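Local structure of hydrazine synthase alpha subunit (Candidatus Kuenenia stuttgartiensis, 5C2V) at residues D[493-497]-D[765-769]; D[642-646]-D[759-763]. The protein forms hydrazine as part of the hydrazine synthase complex, joining ammonia to the hydroxylamine made in the gamma subunit's active site, and carries two c-type hemes. One frame throughout, in Å; residues are numbered along the deposited sequence.

Interactions 1 and 2, with centres about 10 Å apart, illustrate how successive segments of one chain can serve two purposes: interaction 2 packs two parts of the cytochrome c domain together, and interaction 1 joins the chain leaving helix 751-762 to the middle domain. Interaction 2 uses the last turn or so of that helix. Probable hydrogen bonds bind the two: N769 ND2 lies 2.6 Å from V644 O, and Q766 O lies 2.6 Å from W760 NE1. The W767 indole also packs on the F646 ring, CE3 to CD2 3.4 Å. Interaction 1 contributes D768 to a calcium site; in interaction 2 the W760 side chain is about 9 Å from a bound heme c.

Interaction 1 of 2, residues D[493-497]-D[765-769]; sequences SSNSG and AQWDN. With CA (calcium ion), chain Z.
N495 and W767 meet through the backbone, and the same carbonyl serves D768 as well. N495 O accepts from W767 N at 2.9 Å and from D768 N at 2.6 Å; both donors lie in the carbonyl plane, the second on a lone pair. Two consecutive amides thus grip one buried oxygen and set the two loops in register at N495. Within 493-497, S493 OG takes the N-H of N495 in an ST turn, which shapes the chain just ahead of that carbonyl.

The second kind of interaction is with calcium. D768 OD1 binds the ion at 2.3 Å, and I770 O, G772 O, D774 OD2 and two waters complete its coordination. N495 stands in the second shell: a calcium-bound water donates to its OD1 at 2.6 Å. The side chains run obliquely past each other, amide and carboxylate planes 73° apart, with N495 OD1 beside D768 CB at 3.4 Å. The other carboxylate oxygen, D768 OD2, pairs with R647, so the group is held between a metal and a guanidinium.

Packing accounts for the rest. S496 CB rests alongside Q766 CG at 3.7 Å. With CG of W767 anti to its backbone N (chi1 155°), the indole brings its edge to N495 O, near the ring plane, while CD1 passes S494 O at 3.3 Å.

The contact joins the long connection between strands 461-467 and 503-510, in the middle domain, to the loop that follows helix 751-762; R647, from helix 646-657, closes in on the calcium side.

Interaction 2 of 2, residues D[642-646]-D[759-763]; sequences RTVDF and EWIDL
F646 lies over one face of the W760 indole, its CD1 about 3.4 Å above the plane and displaced toward the rim, where CZ2 is the closest atom. The rings are tilted 40° to each other with centroids 5.1 Å apart, an oblique pairing. The carbonyl oxygen of V644 sits at the indole edge, near its plane. The second flat pair is polar: the R642 guanidinium presents its edge to the E759 carboxylate, the planes 28° apart. In this two-pronged salt bridge R642 NH2 reaches the syn side of E759 OE2 at 3.1 Å, somewhat out of the carboxylate plane though within the guanidinium plane, while NH1 makes a weak bond of 3.3 Å to OE1. A bend at chi3 (66°) turns the otherwise extended arginine toward the glutamate, and Y508 OH also bonds to OE2.

These residues belong to the cytochrome c domain. Helix 646-657 leads directly into the heme-attachment motif that begins at C658, and helix 751-762 packs against it, W760 touching I650, an arrangement consistent with the packing of N- and C-terminal helices in cytochromes c. D645 is the N-cap of the first helix, and its carboxylate also pairs with R647.

Between the aromatic pair and the salt bridge, V644 points its two methyls at helix 751-762. Its side chain crosses that of W760 at about a right angle, with CG1 3.7 Å from W760 CB, and CG2 lies between L763 CD1 and the E759 side chain. L763 CD1 reaches V644 CB at 3.8 Å, with I465 of strand 461-467 also touching the leucine. T643 faces the other way, its OG1 hydrogen-bonded to R503 O.

Interaction 1 of 2, residues D[493-497]-D[765-769]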
loop_
_atom_site.group_PDB
_atom_site.type_symbol
_atom_site.label_atom_id
_atom_site.label_comp_id
_atom_site.label_asym_id
_atom_site.label_seq_id
_atom_site.Cartn_x
_atom_site.Cartn_y
_atom_site.Cartn_z
ATOM N N SER D 493 -1.114 13.150 -20.083
ATOM C CA SER D 493 -0.983 14.402 -20.822
ATOM C C SER D 493 -1.311 14.179 -22.289
ATOM O O SER D 493 -1.678 13.079 -22.680
ATOM C CB SER D 493 0.430 14.970 -20.686
ATOM O OG SER D 493 1.343 14.262 -21.509
ATOM N N SER D 494 -1.156 15.220 -23.101
ATOM C CA SER D 494 -1.404 15.118 -24.536
ATOM C C SER D 494 -0.451 14.132 -25.211
ATOM O O SER D 494 -0.719 13.651 -26.314
ATOM C CB SER D 494 -1.285 16.496 -25.193
ATOM O OG SER D 494 -1.366 16.399 -26.605
ATOM N N ASN D 495 0.664 13.845 -24.547
ATOM C CA ASN D 495 1.671 12.931 -25.078
ATOM C C ASN D 495 1.350 11.450 -24.873
ATOM O O ASN D 495 1.618 10.631 -25.752
ATOM C CB ASN D 495 3.036 13.247 -24.462
ATOM C CG ASN D 495 3.594 14.575 -24.935
ATOM O OD1 ASN D 495 3.396 14.968 -26.085
ATOM N ND2 ASN D 495 4.295 15.273 -24.051
ATOM N N SER D 496 0.793 11.102 -23.717
ATOM C CA SER D 496 0.492 9.703 -23.423
ATOM C C SER D 496 -0.711 9.542 -22.500
ATOM O O SER D 496 -0.987 10.402 -21.663
ATOM C CB SER D 496 1.707 9.014 -22.799
ATOM O OG SER D 496 1.892 9.423 -21.455
ATOM N N GLY D 497 -1.417 8.426 -22.656
ATOM C CA GLY D 497 -2.549 8.110 -21.806
ATOM C C GLY D 497 -2.110 7.452 -20.514
ATOM O O GLY D 497 -2.932 7.145 -19.651
ATOM N N ALA D 765 3.564 2.587 -23.734
ATOM C CA ALA D 765 2.356 2.760 -24.541
ATOM C C ALA D 765 1.952 4.223 -24.696
ATOM O O ALA D 765 0.798 4.582 -24.467
ATOM C CB ALA D 765 1.204 1.959 -23.941
ATOM N N GLN D 766 2.905 5.061 -25.090
ATOM C CA GLN D 766 2.628 6.476 -25.295
ATOM C C GLN D 766 1.847 6.710 -26.584
ATOM O O GLN D 766 1.522 5.772 -27.312
ATOM C CB GLN D 766 3.927 7.288 -25.324
ATOM C CG GLN D 766 4.705 7.296 -24.017
ATOM C CD GLN D 766 5.562 6.059 -23.842
ATOM O OE1 GLN D 766 5.628 5.206 -24.726
ATOM N NE2 GLN D 766 6.230 5.957 -22.698
ATOM N N TRP D 767 1.555 7.978 -26.846
ATOM C CA TRP D 767 0.858 8.415 -28.049
ATOM C C TRP D 767 1.800 9.300 -28.847
ATOM O O TRP D 767 2.168 8.991 -29.981
ATOM C CB TRP D 767 -0.427 9.164 -27.685
ATOM C CG TRP D 767 -0.915 10.144 -28.722
ATOM C CD1 TRP D 767 -0.605 11.473 -28.803
ATOM C CD2 TRP D 767 -1.844 9.886 -29.785
ATOM N NE1 TRP D 767 -1.256 12.048 -29.868
ATOM C CE2 TRP D 767 -2.025 11.098 -30.485
ATOM C CE3 TRP D 767 -2.527 8.747 -30.220
ATOM C CZ2 TRP D 767 -2.864 11.201 -31.594
ATOM C CZ3 TRP D 767 -3.358 8.853 -31.324
ATOM C CH2 TRP D 767 -3.519 10.070 -31.997
ATOM N N ASP D 768 2.194 10.407 -28.228
ATOM C CA ASP D 768 3.143 11.313 -28.836
ATOM C C ASP D 768 4.502 11.048 -28.206
ATOM O O ASP D 768 4.758 11.443 -27.070
ATOM C CB ASP D 768 2.693 12.759 -28.608
ATOM C CG ASP D 768 3.298 13.725 -29.592
ATOM O OD1 ASP D 768 4.498 13.591 -29.893
ATOM O OD2 ASP D 768 2.568 14.619 -30.068
ATOM N N ASN D 769 5.368 10.367 -28.949
ATOM C CA ASN D 769 6.705 10.046 -28.467
ATOM C C ASN D 769 7.768 10.980 -29.030
ATOM O O ASN D 769 8.955 10.820 -28.750
ATOM C CB ASN D 769 7.055 8.591 -28.783
ATOM C CG ASN D 769 7.077 7.719 -27.539
ATOM O OD1 ASN D 769 7.251 8.214 -26.424
ATOM N ND2 ASN D 769 6.906 6.415 -27.725
HETATM CA CA CA Z . 5.317 15.777 -29.969
HETATM O O HOH W 1 5.172 16.012 -27.597
HETATM O O HOH W 2 3.141 16.758 -30.268
#

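Interaction 2 of 2, residues D[642-646]-D[759-763]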
loop_
_atom_site.group_PDB
_atom_site.type_symbol
_atom_site.label_atom_id
_atom_site.label_comp_id
_atom_site.label_asym_id
_atom_site.label_seq_id
_atom_site.Cartn_x
_atom_site.Cartn_y
_atom_site.Cartn_z
ATOM N N ARG D 642 15.953 5.818 -32.378
ATOM C CA ARG D 642 14.630 5.324 -32.750
ATOM C C ARG D 642 13.671 5.190 -31.570
ATOM O O ARG D 642 14.060 4.777 -30.476
ATOM C CB ARG D 642 14.760 3.970 -33.457
ATOM C CG ARG D 642 13.460 3.437 -34.040
ATOM C CD ARG D 642 13.671 2.106 -34.745
ATOM N NE ARG D 642 14.047 1.041 -33.817
ATOM C CZ ARG D 642 13.189 0.183 -33.277
ATOM N NH1 ARG D 642 11.897 0.259 -33.572
ATOM N NH2 ARG D 642 13.618 -0.755 -32.444
ATOM N N THR D 643 12.412 5.546 -31.809
ATOM C CA THR D 643 11.341 5.348 -30.839
ATOM C C THR D 643 10.096 4.833 -31.552
ATOM O O THR D 643 10.030 4.841 -32.782
ATOM C CB THR D 643 10.993 6.644 -30.087
ATOM O OG1 THR D 643 10.171 6.338 -28.953
ATOM C CG2 THR D 643 10.251 7.609 -31.001
ATOM N N VAL D 644 9.115 4.375 -30.782
ATOM C CA VAL D 644 7.850 3.935 -31.356
ATOM C C VAL D 644 6.746 4.944 -31.059
ATOM O O VAL D 644 6.388 5.166 -29.903
ATOM C CB VAL D 644 7.432 2.553 -30.826
ATOM C CG1 VAL D 644 6.135 2.108 -31.483
ATOM C CG2 VAL D 644 8.532 1.535 -31.076
ATOM N N ASP D 645 6.216 5.557 -32.113
ATOM C CA ASP D 645 5.144 6.536 -31.982
ATOM C C ASP D 645 3.828 5.940 -32.472
ATOM O O ASP D 645 3.772 5.357 -33.554
ATOM C CB ASP D 645 5.483 7.807 -32.763
ATOM C CG ASP D 645 4.512 8.937 -32.490
ATOM O OD1 ASP D 645 3.476 9.014 -33.186
ATOM O OD2 ASP D 645 4.787 9.753 -31.585
ATOM N N PHE D 646 2.774 6.087 -31.674
ATOM C CA PHE D 646 1.492 5.451 -31.969
ATOM C C PHE D 646 0.877 5.936 -33.280
ATOM O O PHE D 646 0.277 5.156 -34.017
ATOM C CB PHE D 646 0.506 5.685 -30.823
ATOM C CG PHE D 646 -0.802 4.967 -30.996
ATOM C CD1 PHE D 646 -0.922 3.631 -30.655
ATOM C CD2 PHE D 646 -1.912 5.627 -31.499
ATOM C CE1 PHE D 646 -2.123 2.964 -30.813
ATOM C CE2 PHE D 646 -3.115 4.967 -31.660
ATOM C CZ PHE D 646 -3.220 3.633 -31.315
ATOM N N GLU D 759 6.891 -3.562 -28.584
ATOM C CA GLU D 759 7.807 -2.483 -28.234
ATOM C C GLU D 759 7.056 -1.257 -27.735
ATOM O O GLU D 759 7.453 -0.638 -26.745
ATOM C CB GLU D 759 8.676 -2.100 -29.434
ATOM C CG GLU D 759 9.831 -3.047 -29.696
ATOM C CD GLU D 759 10.722 -2.573 -30.828
ATOM O OE1 GLU D 759 10.192 -1.998 -31.803
ATOM O OE2 GLU D 759 11.952 -2.769 -30.738
ATOM N N TRP D 760 5.975 -0.912 -28.427
ATOM C CA TRP D 760 5.152 0.229 -28.044
ATOM C C TRP D 760 4.635 0.088 -26.617
ATOM O O TRP D 760 4.713 1.028 -25.827
ATOM C CB TRP D 760 3.978 0.397 -29.010
ATOM C CG TRP D 760 2.952 1.381 -28.534
ATOM C CD1 TRP D 760 3.131 2.719 -28.331
ATOM C CD2 TRP D 760 1.585 1.104 -28.207
ATOM N NE1 TRP D 760 1.960 3.291 -27.894
ATOM C CE2 TRP D 760 0.996 2.321 -27.810
ATOM C CE3 TRP D 760 0.803 -0.054 -28.210
ATOM C CZ2 TRP D 760 -0.338 2.413 -27.420
ATOM C CZ3 TRP D 760 -0.521 0.038 -27.824
ATOM C CH2 TRP D 760 -1.079 1.262 -27.434
ATOM N N ILE D 761 4.117 -1.092 -26.288
ATOM C CA ILE D 761 3.590 -1.334 -24.950
ATOM C C ILE D 761 4.696 -1.337 -23.893
ATOM O O ILE D 761 4.542 -0.745 -22.823
ATOM C CB ILE D 761 2.817 -2.663 -24.886
ATOM C CG1 ILE D 761 1.629 -2.628 -25.847
ATOM C CG2 ILE D 761 2.339 -2.938 -23.473
ATOM C CD1 ILE D 761 0.737 -3.843 -25.762
ATOM N N ASP D 762 5.812 -1.991 -24.200
ATOM C CA ASP D 762 6.941 -2.055 -23.274
ATOM C C ASP D 762 7.543 -0.676 -23.005
ATOM O O ASP D 762 8.112 -0.437 -21.939
ATOM C CB ASP D 762 8.020 -2.996 -23.812
ATOM C CG ASP D 762 7.905 -4.398 -23.247
ATOM O OD1 ASP D 762 6.875 -4.702 -22.608
ATOM O OD2 ASP D 762 8.844 -5.197 -23.445
ATOM N N LEU D 763 7.413 0.226 -23.973
ATOM C CA LEU D 763 7.912 1.591 -23.833
ATOM C C LEU D 763 7.020 2.449 -22.939
ATOM O O LEU D 763 7.361 3.588 -22.622
ATOM C CB LEU D 763 8.050 2.256 -25.204
ATOM C CG LEU D 763 9.300 1.937 -26.026
ATOM C CD1 LEU D 763 9.158 2.497 -27.429
ATOM C CD2 LEU D 763 10.542 2.495 -25.350
#